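Local structure of gamma-glutamyltranspeptidase (Streptomyces lincolnensis, 6J3A) at residues A[27-32]-A[128-133]; A[38-43]-A[424-429]; A[317-322]-A[360-365]. The protein probably acts as an LmbA-like hydrolase or transferase of the gamma-glutamyltranspeptidase family, whose members are N-terminal nucleophile enzymes. All blocks are in the same frame, centred on the assembly; numbering follows the deposited sequence.

Contact 1. Residues A[27-32]-A[128-133]; sequences MAVLED and ADVLKY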
loop_
_atom_site.group_PDB
_atom_site.type_symbol
_atom_site.label_atom_id
_atom_site.label_comp_id
_atom_site.label_asym_id
_atom_site.label_seq_id
_atom_site.Cartn_x
_atom_site.Cartn_y
_atom_site.Cartn_z
ATOM N N MET A 27 6.734 -9.067 6.102
ATOM C CA MET A 27 7.534 -7.894 6.413
ATOM C C MET A 27 7.886 -7.844 7.893
ATOM O O MET A 27 8.994 -7.456 8.252
ATOM C CB MET A 27 6.773 -6.633 6.033
ATOM C CG MET A 27 7.581 -5.365 6.165
ATOM S SD MET A 27 8.840 -5.302 4.895
ATOM C CE MET A 27 9.932 -4.051 5.563
ATOM N N ALA A 28 6.932 -8.218 8.740
ATOM C CA ALA A 28 7.175 -8.339 10.182
ATOM C C ALA A 28 8.383 -9.236 10.491
ATOM O O ALA A 28 9.156 -8.951 11.396
ATOM C CB ALA A 28 5.930 -8.859 10.892
ATOM N N VAL A 29 8.539 -10.307 9.723
ATOM C CA VAL A 29 9.665 -11.213 9.885
ATOM C C VAL A 29 10.979 -10.520 9.530
ATOM O O VAL A 29 11.985 -10.703 10.226
ATOM C CB VAL A 29 9.453 -12.496 9.060
ATOM C CG1 VAL A 29 10.713 -13.361 9.021
ATOM C CG2 VAL A 29 8.280 -13.278 9.642
ATOM N N LEU A 30 10.973 -9.720 8.467
ATOM C CA LEU A 30 12.156 -8.937 8.121
ATOM C C LEU A 30 12.514 -7.971 9.242
ATOM O O LEU A 30 13.665 -7.934 9.672
ATOM C CB LEU A 30 11.962 -8.194 6.805
ATOM C CG LEU A 30 11.750 -9.064 5.560
ATOM C CD1 LEU A 30 11.657 -8.185 4.320
ATOM C CD2 LEU A 30 12.859 -10.092 5.383
ATOM N N GLU A 31 11.512 -7.259 9.755
ATOM C CA GLU A 31 11.686 -6.334 10.885
ATOM C C GLU A 31 12.264 -6.990 12.146
ATOM O O GLU A 31 12.940 -6.347 12.946
ATOM C CB GLU A 31 10.348 -5.671 11.239
ATOM C CG GLU A 31 9.754 -4.755 10.173
ATOM C CD GLU A 31 10.539 -3.473 9.962
ATOM O OE1 GLU A 31 10.134 -2.688 9.073
ATOM O OE2 GLU A 31 11.556 -3.238 10.667
ATOM N N ASP A 32 11.983 -8.277 12.299
ATOM C CA ASP A 32 12.442 -9.080 13.416
ATOM C C ASP A 32 13.800 -9.774 13.117
ATOM O O ASP A 32 14.227 -10.672 13.850
ATOM C CB ASP A 32 11.326 -10.097 13.732
ATOM C CG ASP A 32 11.284 -10.518 15.194
ATOM O OD1 ASP A 32 11.339 -9.641 16.089
ATOM O OD2 ASP A 32 11.152 -11.741 15.442
ATOM N N ALA A 128 8.266 -22.143 14.751
ATOM C CA ALA A 128 7.369 -21.443 15.669
ATOM C C ALA A 128 7.254 -19.944 15.370
ATOM O O ALA A 128 6.148 -19.429 15.198
ATOM C CB ALA A 128 7.815 -21.663 17.110
ATOM N N ASP A 129 8.394 -19.259 15.281
ATOM C CA ASP A 129 8.405 -17.801 15.066
ATOM C C ASP A 129 7.850 -17.416 13.694
ATOM O O ASP A 129 7.222 -16.365 13.536
ATOM C CB ASP A 129 9.820 -17.219 15.219
ATOM C CG ASP A 129 10.441 -17.474 16.608
ATOM O OD1 ASP A 129 9.829 -18.160 17.451
ATOM O OD2 ASP A 129 11.568 -16.983 16.856
ATOM N N VAL A 130 8.072 -18.274 12.708
ATOM C CA VAL A 130 7.707 -17.946 11.346
ATOM C C VAL A 130 6.259 -18.281 11.080
ATOM O O VAL A 130 5.627 -17.626 10.257
ATOM C CB VAL A 130 8.707 -18.552 10.330
ATOM C CG1 VAL A 130 8.037 -19.132 9.104
ATOM C CG2 VAL A 130 9.695 -17.479 9.901
ATOM N N LEU A 131 5.710 -19.274 11.773
ATOM C CA LEU A 131 4.315 -19.609 11.519
ATOM C C LEU A 131 3.292 -19.108 12.573
ATOM O O LEU A 131 2.097 -19.352 12.422
ATOM C CB LEU A 131 4.168 -21.083 11.085
ATOM C CG LEU A 131 4.240 -22.298 11.993
ATOM C CD1 LEU A 131 3.102 -22.281 12.992
ATOM C CD2 LEU A 131 4.127 -23.551 11.142
ATOM N N LYS A 132 3.739 -18.349 13.578
ATOM C CA LYS A 132 2.820 -17.759 14.584
ATOM C C LYS A 132 1.787 -16.762 14.015
ATOM O O LYS A 132 0.722 -16.568 14.588
ATOM C CB LYS A 132 3.606 -17.089 15.718
ATOM C CG LYS A 132 4.261 -15.763 15.350
ATOM C CD LYS A 132 5.295 -15.337 16.383
ATOM C CE LYS A 132 5.865 -13.955 16.074
ATOM N NZ LYS A 132 7.340 -13.900 16.256
ATOM N N TYR A 133 2.118 -16.136 12.895
ATOM C CA TYR A 133 1.235 -15.161 12.251
ATOM C C TYR A 133 -0.036 -15.822 11.758
ATOM O O TYR A 133 -1.127 -15.381 12.095
ATOM C CB TYR A 133 1.955 -14.466 11.092
ATOM C CG TYR A 133 3.180 -13.725 11.559
ATOM C CD1 TYR A 133 3.065 -12.503 12.217
ATOM C CD2 TYR A 133 4.450 -14.272 11.407
ATOM C CE1 TYR A 133 4.184 -11.827 12.682
ATOM C CE2 TYR A 133 5.574 -13.606 11.866
ATOM C CZ TYR A 133 5.437 -12.383 12.503
ATOM O OH TYR A 133 6.548 -11.712 12.962
#
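V29 and V130 mark where helix 27-31 passes helix 128-133, their CA atoms 7.2 Å apart. The segment axes run in roughly opposite senses, at 144°, and approach to 10.5 Å, so the backbones stay apart and side chains fill the space between them. Y133 extends its ring across to helix 27-31. Its CG lies anti to its own carbonyl carbon (chi1 -60°), and the ring meets V29 obliquely, CE2 coming 3.5 Å from V29 CG2. The preceding residue, A28, brings its CB 3.6 Å from Y133 OH and 3.9 Å from Y133 CE1. K132 CG, from the tyrosine's own helix, lies over the centre of one face of the ring. The other methyl of V29, CG1, anti to the backbone N (chi1 170°), makes a looser contact with V130 CG2 at 4.3 Å. At the exposed margin D32 OD2 and K132 NZ stand 4.5 Å apart, too far for a salt bridge but close enough for a probable weak attraction. At the dimer interface A28 packs on E31 of the second subunit and Y133 on R617 of the second subunit. Helix 36-50 closes one side, touching V29, V130 and Y133, while L30 packs on strand 424-428.

Contact 2. Residues A[38-43]-A[424-429]; sequences DAAVAG and LDVVDR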
loop_
_atom_site.group_PDB
_atom_site.type_symbol
_atom_site.label_atom_id
_atom_site.label_comp_id
_atom_site.label_asym_id
_atom_site.label_seq_id
_atom_site.Cartn_x
_atom_site.Cartn_y
_atom_site.Cartn_z
ATOM N N ASP A 38 12.774 -16.794 5.400
ATOM C CA ASP A 38 11.961 -16.748 6.621
ATOM C C ASP A 38 10.645 -16.024 6.339
ATOM O O ASP A 38 9.557 -16.497 6.688
ATOM C CB ASP A 38 12.665 -15.974 7.721
ATOM C CG ASP A 38 13.929 -16.631 8.186
ATOM O OD1 ASP A 38 13.888 -17.815 8.555
ATOM O OD2 ASP A 38 14.983 -15.954 8.214
ATOM N N ALA A 39 10.767 -14.866 5.704
ATOM C CA ALA A 39 9.624 -14.010 5.434
ATOM C C ALA A 39 8.591 -14.712 4.577
ATOM O O ALA A 39 7.410 -14.727 4.905
ATOM C CB ALA A 39 10.080 -12.734 4.749
ATOM N N ALA A 40 9.055 -15.298 3.484
ATOM C CA ALA A 40 8.165 -15.933 2.523
ATOM C C ALA A 40 7.426 -17.138 3.112
ATOM O O ALA A 40 6.255 -17.368 2.790
ATOM C CB ALA A 40 8.944 -16.343 1.296
ATOM N N VAL A 41 8.114 -17.899 3.965
ATOM C CA VAL A 41 7.486 -19.007 4.678
ATOM C C VAL A 41 6.319 -18.478 5.513
ATOM O O VAL A 41 5.189 -18.950 5.369
ATOM C CB VAL A 41 8.491 -19.789 5.554
ATOM C CG1 VAL A 41 7.773 -20.825 6.420
ATOM C CG2 VAL A 41 9.506 -20.510 4.678
ATOM N N ALA A 42 6.589 -17.480 6.350
ATOM C CA ALA A 42 5.540 -16.860 7.173
ATOM C C ALA A 42 4.351 -16.384 6.355
ATOM O O ALA A 42 3.204 -16.720 6.656
ATOM C CB ALA A 42 6.106 -15.699 7.950
ATOM N N GLY A 43 4.643 -15.606 5.322
ATOM C CA GLY A 43 3.616 -15.105 4.414
ATOM C C GLY A 43 2.780 -16.201 3.777
ATOM O O GLY A 43 1.577 -16.046 3.610
ATOM N N LEU A 424 3.592 -14.519 -3.678
ATOM C CA LEU A 424 4.362 -13.568 -2.890
ATOM C C LEU A 424 5.811 -13.477 -3.390
ATOM O O LEU A 424 6.369 -14.470 -3.873
ATOM C CB LEU A 424 4.279 -13.876 -1.391
ATOM C CG LEU A 424 5.202 -14.910 -0.759
ATOM C CD1 LEU A 424 5.060 -14.848 0.747
ATOM C CD2 LEU A 424 4.861 -16.299 -1.257
ATOM N N ASP A 425 6.375 -12.268 -3.308
ATOM C CA ASP A 425 7.789 -11.997 -3.606
ATOM C C ASP A 425 8.410 -11.324 -2.407
ATOM O O ASP A 425 7.744 -10.536 -1.743
ATOM C CB ASP A 425 7.947 -11.007 -4.755
ATOM C CG ASP A 425 7.259 -11.443 -6.005
ATOM O OD1 ASP A 425 7.773 -12.397 -6.630
ATOM O OD2 ASP A 425 6.241 -10.829 -6.377
ATOM N N VAL A 426 9.685 -11.603 -2.148
ATOM C CA VAL A 426 10.430 -10.894 -1.100
ATOM C C VAL A 426 11.840 -10.569 -1.575
ATOM O O VAL A 426 12.459 -11.355 -2.271
ATOM C CB VAL A 426 10.524 -11.690 0.223
ATOM C CG1 VAL A 426 11.129 -10.827 1.334
ATOM C CG2 VAL A 426 9.159 -12.201 0.655
ATOM N N VAL A 427 12.319 -9.389 -1.205
ATOM C CA VAL A 427 13.731 -9.051 -1.296
ATOM C C VAL A 427 14.152 -8.453 0.043
ATOM O O VAL A 427 13.449 -7.607 0.596
ATOM C CB VAL A 427 14.021 -8.101 -2.469
ATOM C CG1 VAL A 427 13.201 -6.823 -2.380
ATOM C CG2 VAL A 427 15.512 -7.795 -2.556
ATOM N N ASP A 428 15.280 -8.908 0.573
ATOM C CA ASP A 428 15.730 -8.460 1.903
ATOM C C ASP A 428 16.953 -7.519 1.823
ATOM O O ASP A 428 17.461 -7.231 0.729
ATOM C CB ASP A 428 15.970 -9.665 2.831
ATOM C CG ASP A 428 17.093 -10.577 2.361
ATOM O OD1 ASP A 428 17.935 -10.166 1.539
ATOM O OD2 ASP A 428 17.137 -11.730 2.828
ATOM N N ARG A 429 17.406 -7.049 2.988
ATOM C CA ARG A 429 18.506 -6.075 3.105
ATOM C C ARG A 429 19.853 -6.598 2.582
ATOM O O ARG A 429 20.717 -5.813 2.180
ATOM C CB ARG A 429 18.649 -5.597 4.561
ATOM C CG ARG A 429 19.260 -6.616 5.512
ATOM C CD ARG A 429 19.151 -6.206 6.972
ATOM N NE ARG A 429 19.848 -4.952 7.262
ATOM C CZ ARG A 429 20.041 -4.451 8.484
ATOM N NH1 ARG A 429 20.679 -3.289 8.626
ATOM N NH2 ARG A 429 19.602 -5.095 9.567
#
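L424 drives its CD1 methyl into the surface of helix 38-43, where it meets backbone more than side chain. CD1 lies 3.5 Å from A40 O and 3.7 Å from A40 CA, and one turn on it comes 3.9 Å from G43 CA. Glycine makes room for the methyl, since a CB on G43 would lie only 2.7 Å from L424 CD1, a clash. The leucine reaches this place with CG in the crowded position between backbone N and carbonyl carbon (chi1 84°).

Two residues along the strand, V426 packs less deeply. With CG1 anti to the backbone N (chi1 -172°), its two methyls go to successive alanines: CG1 meets A39 CB at 4.0 Å and CG2 meets A40 CB at 4.2 Å. The small residues A39, A40 and G43 thus let the helix settle over the strand, the segment axes 8.5 Å apart and running in nearly opposite senses at 153°.

Past V426 the contact slackens. The side chain of D428 does not touch residues 38-43; its OD2 bonds instead to A36 N at the start of helix 36-50, and its OD1 to N432 N in the turn before strand 433-436. R429 then leads to the surface. D38, at this end of the helix segment, is held by T124 and K125.

The alternation of the strand fits the layered alpha-beta-beta-alpha fold of N-terminal nucleophile enzymes: L424 and V426 face the helices, whereas D425 and V427 pack on strand 590-594. Strand 424-428 pairs with strands 433-436 and 13-17, and helix 36-50 lies over it beside helices 20-31 and 127-140, with L30 touching both A39 and V426.

Contact 3. Residues A[317-322]-A[360-365]; sequences EAWYGD and RTARLS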
loop_
_atom_site.group_PDB
_atom_site.type_symbol
_atom_site.label_atom_id
_atom_site.label_comp_id
_atom_site.label_asym_id
_atom_site.label_seq_id
_atom_site.Cartn_x
_atom_site.Cartn_y
_atom_site.Cartn_z
ATOM N N GLU A 317 1.106 -27.363 -24.877
ATOM C CA GLU A 317 0.160 -28.477 -24.903
ATOM C C GLU A 317 0.740 -29.753 -25.511
ATOM O O GLU A 317 0.546 -30.854 -24.984
ATOM C CB GLU A 317 -1.089 -28.087 -25.697
ATOM C CG GLU A 317 -2.221 -29.103 -25.601
ATOM C CD GLU A 317 -2.586 -29.414 -24.163
ATOM O OE1 GLU A 317 -2.805 -28.458 -23.391
ATOM O OE2 GLU A 317 -2.621 -30.600 -23.792
ATOM N N ALA A 318 1.414 -29.589 -26.640
ATOM C CA ALA A 318 2.039 -30.701 -27.360
ATOM C C ALA A 318 3.216 -31.331 -26.630
ATOM O O ALA A 318 3.348 -32.550 -26.623
ATOM C CB ALA A 318 2.487 -30.243 -28.740
ATOM N N TRP A 319 4.065 -30.503 -26.032
ATOM C CA TRP A 319 5.384 -30.947 -25.572
ATOM C C TRP A 319 5.604 -30.967 -24.060
ATOM O O TRP A 319 6.460 -31.719 -23.590
ATOM C CB TRP A 319 6.480 -30.124 -26.271
ATOM C CG TRP A 319 6.392 -30.252 -27.770
ATOM C CD1 TRP A 319 6.031 -29.286 -28.666
ATOM C CD2 TRP A 319 6.616 -31.437 -28.528
ATOM N NE1 TRP A 319 6.040 -29.791 -29.939
ATOM C CE2 TRP A 319 6.386 -31.115 -29.883
ATOM C CE3 TRP A 319 6.996 -32.748 -28.192
ATOM C CZ2 TRP A 319 6.527 -32.055 -30.906
ATOM C CZ3 TRP A 319 7.129 -33.684 -29.200
ATOM C CH2 TRP A 319 6.899 -33.332 -30.546
ATOM N N TYR A 320 4.846 -30.177 -23.292
ATOM C CA TYR A 320 5.156 -30.012 -21.855
ATOM C C TYR A 320 4.513 -31.090 -21.015
ATOM O O TYR A 320 3.461 -31.634 -21.356
ATOM C CB TYR A 320 4.736 -28.654 -21.296
ATOM C CG TYR A 320 5.490 -27.440 -21.809
ATOM C CD1 TYR A 320 6.076 -27.406 -23.085
ATOM C CD2 TYR A 320 5.565 -26.282 -21.031
ATOM C CE1 TYR A 320 6.720 -26.271 -23.551
ATOM C CE2 TYR A 320 6.208 -25.143 -21.495
ATOM C CZ TYR A 320 6.780 -25.142 -22.757
ATOM O OH TYR A 320 7.425 -24.018 -23.222
ATOM N N GLY A 321 5.155 -31.361 -19.886
ATOM C CA GLY A 321 4.701 -32.388 -18.966
ATOM C C GLY A 321 5.862 -32.997 -18.214
ATOM O O GLY A 321 7.000 -32.535 -18.322
ATOM N N ASP A 322 5.557 -34.029 -17.431
ATOM C CA ASP A 322 6.570 -34.774 -16.678
ATOM C C ASP A 322 6.546 -36.288 -16.935
ATOM O O ASP A 322 7.268 -37.027 -16.263
ATOM C CB ASP A 322 6.396 -34.510 -15.181
ATOM C CG ASP A 322 7.644 -34.824 -14.373
ATOM O OD1 ASP A 322 8.771 -34.524 -14.838
ATOM O OD2 ASP A 322 7.489 -35.351 -13.249
ATOM N N ARG A 360 10.560 -33.733 -34.665
ATOM C CA ARG A 360 9.603 -34.588 -33.950
ATOM C C ARG A 360 8.166 -34.208 -34.303
ATOM O O ARG A 360 7.852 -33.026 -34.435
ATOM C CB ARG A 360 9.814 -34.508 -32.436
ATOM C CG ARG A 360 11.027 -35.277 -31.937
ATOM C CD ARG A 360 11.057 -35.375 -30.407
ATOM N NE ARG A 360 12.423 -35.283 -29.885
ATOM C CZ ARG A 360 13.188 -34.187 -29.929
ATOM N NH1 ARG A 360 14.417 -34.218 -29.432
ATOM N NH2 ARG A 360 12.745 -33.054 -30.475
ATOM N N THR A 361 7.317 -35.219 -34.488
ATOM C CA THR A 361 5.910 -35.012 -34.823
ATOM C C THR A 361 5.148 -34.793 -33.526
ATOM O O THR A 361 5.309 -35.553 -32.563
ATOM C CB THR A 361 5.293 -36.220 -35.554
ATOM O OG1 THR A 361 6.161 -36.644 -36.613
ATOM C CG2 THR A 361 3.914 -35.862 -36.138
ATOM N N ALA A 362 4.312 -33.759 -33.523
ATOM C CA ALA A 362 3.525 -33.381 -32.362
ATOM C C ALA A 362 2.350 -34.338 -32.181
ATOM O O ALA A 362 1.549 -34.531 -33.108
ATOM C CB ALA A 362 3.019 -31.959 -32.529
ATOM N N ARG A 363 2.261 -34.941 -30.997
ATOM C CA ARG A 363 1.121 -35.786 -30.645
ATOM C C ARG A 363 0.293 -35.123 -29.553
ATOM O O ARG A 363 0.785 -34.832 -28.456
ATOM C CB ARG A 363 1.531 -37.198 -30.215
ATOM C CG ARG A 363 0.536 -38.254 -30.712
ATOM C CD ARG A 363 0.198 -39.331 -29.695
ATOM N NE ARG A 363 1.275 -40.307 -29.554
ATOM C CZ ARG A 363 1.175 -41.464 -28.901
ATOM N NH1 ARG A 363 2.234 -42.271 -28.844
ATOM N NH2 ARG A 363 0.031 -41.829 -28.310
ATOM N N LEU A 364 -0.975 -34.915 -29.875
ATOM C CA LEU A 364 -1.887 -34.139 -29.058
ATOM C C LEU A 364 -2.891 -35.070 -28.396
ATOM O O LEU A 364 -3.173 -36.164 -28.896
ATOM C CB LEU A 364 -2.623 -33.122 -29.938
ATOM C CG LEU A 364 -1.858 -31.881 -30.410
ATOM C CD1 LEU A 364 -2.628 -31.165 -31.521
ATOM C CD2 LEU A 364 -1.598 -30.938 -29.241
ATOM N N SER A 365 -3.431 -34.629 -27.268
ATOM C CA SER A 365 -4.562 -35.315 -26.633
ATOM C C SER A 365 -5.790 -35.292 -27.536
ATOM O O SER A 365 -6.008 -34.342 -28.294
ATOM C CB SER A 365 -4.906 -34.688 -25.272
ATOM O OG SER A 365 -6.307 -34.590 -25.066
HETATM O O HOH W 1 0.500 -33.690 -25.747
HETATM O O HOH W 2 -2.660 -32.336 -26.335
#
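W319 and A318 on one side and A362 and L364 on the other carry the apolar part of the contact, CZ2 and CH2 of the indole's six-membered ring meeting the chain at 360-365 obliquely. CZ2 lies 3.6 Å from A362 CA, and CH2 comes 3.7 Å from R360 CB. W319 CG is anti to its carbonyl carbon (chi1 -58°), and A318 CB lies over one face of the ring, toward its rim. That methyl meets A362 CB and L364 CD2, each at 4.2 Å, while L364 CD2 also touches E317 CG, the two side chains crossing at about a right angle. Apart from these, W319 CH2 approaches a backbone carbonyl, T361 O, at 3.4 Å. An alanine in place of W319 would probably open a gap beside R360, T361 and A362 and leave the carbonyl of G355, which accepts from NE1, without that donor.

These contacts lie at the C-terminal end of helix 299-319, against which the irregular stretch between helix 334-341 and strand 424-428 is laid.

Polar links across the contact run through water. Water 2 accepts from S365 N at 2.6 Å and donates to E317 OE2 at 3.1 Å. Water 1 sits between two backbone carbonyls, 2.9 Å from E317 O and 3.0 Å from R363 O, with further acceptors nearby, so it cannot donate to all of them at once. The carboxylate of E317 is further gripped by a salt bridge from OE1 to R480 and a hydrogen bond between OE2 and W464.

Contacts 1 and 2 are neighbours, their centres 10 Å apart, and they touch through V130 and V29 against helix 36-50. Contact 1 packs two helices of the layer, and contact 2 lays helix 36-50 of that layer on strand 424-428. Their segments alternate along the chain, so residues 38-43 come between the halves of contact 1. Contact 3 falls between residues 43 and 424 in sequence but on the opposite side of the chain's centre, about 36 Å from contact 2 and 43 Å from contact 1 between centres. Contact 1 thus joins helices at the dimer interface, contact 2 joins an early helix to a late strand away from the second subunit, and contact 3 is local packing at a helix end.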